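Local coordinates for germination-specific N-acetylmuramoyl-L-alanine amidase, Autolysin (Clostridioides difficile, PDB 7RAG) that hydrolyses the N-acetylmuramoyl-L-alanine amide bond of peptidoglycan as a zinc-dependent amidase, and is allosterically activated by the GerS lipoprotein during spore formation, at the interface of chains B and A. Coordinates in Å, arbitrary orientation; residue numbers count along the deposited sequence, not the author numbering. Chains: chain A, Germination-specific N-acetylmuramoyl-L-alanine amidase, Autolysin; chain B, Lipoprotein.

The interface of chains B and A. Residues chain B 134-135; chain A 99-101.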
loop_
_atom_site.group_PDB
_atom_site.type_symbol
_atom_site.label_atom_id
_atom_site.label_comp_id
_atom_site.label_asym_id
_atom_site.label_seq_id
_atom_site.Cartn_x
_atom_site.Cartn_y
_atom_site.Cartn_z
ATOM N N LYS B 134 3.784 -9.405 -31.617
ATOM C CA LYS B 134 4.900 -9.713 -32.502
ATOM C C LYS B 134 6.209 -9.862 -31.723
ATOM O O LYS B 134 7.042 -10.717 -32.054
ATOM C CB LYS B 134 4.991 -8.604 -33.561
ATOM C CG LYS B 134 6.277 -8.495 -34.380
ATOM C CD LYS B 134 6.267 -7.142 -35.095
ATOM C CE LYS B 134 7.250 -7.045 -36.258
ATOM N NZ LYS B 134 6.959 -5.818 -37.093
ATOM N N TYR B 135 6.379 -9.082 -30.656
ATOM C CA TYR B 135 7.641 -8.978 -29.943
ATOM C C TYR B 135 7.753 -9.902 -28.744
ATOM O O TYR B 135 8.869 -10.309 -28.397
ATOM C CB TYR B 135 7.849 -7.535 -29.483
ATOM C CG TYR B 135 7.988 -6.587 -30.637
ATOM C CD1 TYR B 135 9.163 -6.550 -31.382
ATOM C CD2 TYR B 135 6.951 -5.738 -30.991
ATOM C CE1 TYR B 135 9.302 -5.693 -32.435
ATOM C CE2 TYR B 135 7.080 -4.874 -32.039
ATOM C CZ TYR B 135 8.261 -4.858 -32.768
ATOM O OH TYR B 135 8.417 -4.004 -33.835
ATOM N N ASN A 99 5.441 0.504 -39.473
ATOM C CA ASN A 99 5.793 -0.895 -39.643
ATOM C C ASN A 99 6.133 -1.605 -38.330
ATOM O O ASN A 99 6.468 -2.796 -38.351
ATOM C CB ASN A 99 6.957 -1.005 -40.631
ATOM C CG ASN A 99 6.663 -0.297 -41.958
ATOM O OD1 ASN A 99 5.713 -0.639 -42.683
ATOM N ND2 ASN A 99 7.483 0.702 -42.277
ATOM N N SER A 100 6.006 -0.925 -37.192
ATOM C CA SER A 100 6.516 -1.446 -35.933
ATOM C C SER A 100 5.562 -2.366 -35.187
ATOM O O SER A 100 6.036 -3.219 -34.436
ATOM C CB SER A 100 6.883 -0.292 -35.011
ATOM O OG SER A 100 8.033 0.351 -35.507
ATOM N N ASN A 101 4.247 -2.227 -35.358
ATOM C CA ASN A 101 3.274 -2.889 -34.469
ATOM C C ASN A 101 3.544 -2.535 -33.010
ATOM O O ASN A 101 3.492 -3.379 -32.116
ATOM C CB ASN A 101 3.260 -4.414 -34.650
ATOM C CG ASN A 101 2.624 -4.833 -35.942
ATOM O OD1 ASN A 101 3.247 -5.500 -36.768
ATOM N ND2 ASN A 101 1.373 -4.429 -36.139
#
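With CG anti to the backbone N (chi1 165°) and the chain extended beyond it, B:Lys134 reaches across to A:Asn99 and A:Asn101, while CG of B:Tyr135, anti to its carbonyl carbon (chi1 -64°), sends the phenol the same way, its hydroxyl meeting A:Ser100. Here a loop of the LolA-family lipoprotein GerS touches the Amidase_3 enzyme CwlD where helix 82-99 ends and the chain turns toward strand 104-111. The phenol OH of B:Tyr135 donates a hydrogen bond to the backbone O of A:Ser100 (2.6 Å), arriving in the carbonyl plane on a lone pair, with a C=O...donor angle of 135°. Tyrosine suits this place because a rigid ring carries its donor to a main-chain acceptor; the backbone O of A:Asn101 also lies at the ring edge, in plane. Above one face of that ring, toward its rim, runs the lysine chain, with CD of B:Lys134 3.8 Å from the plane of B:Tyr135. The same methylene packs on CB of A:Asn101 at 4.1 Å, the two side chains crossing at about a right angle. Beyond it, the amino NZ of B:Lys134 lies 3.3 Å from the backbone O of A:Asn99, the last residue of the helix. If protonated, as lysine usually is, it would be favoured electrostatically beside this carbonyl-rich C-terminal end. The amide OD1 of A:Asn101 stands 3.7 Å from NZ of B:Lys134, probably adding a weaker polar attraction. Asparagine also suits the positive phi of A:Asn101, a left-handed turn conformation that it tolerates well.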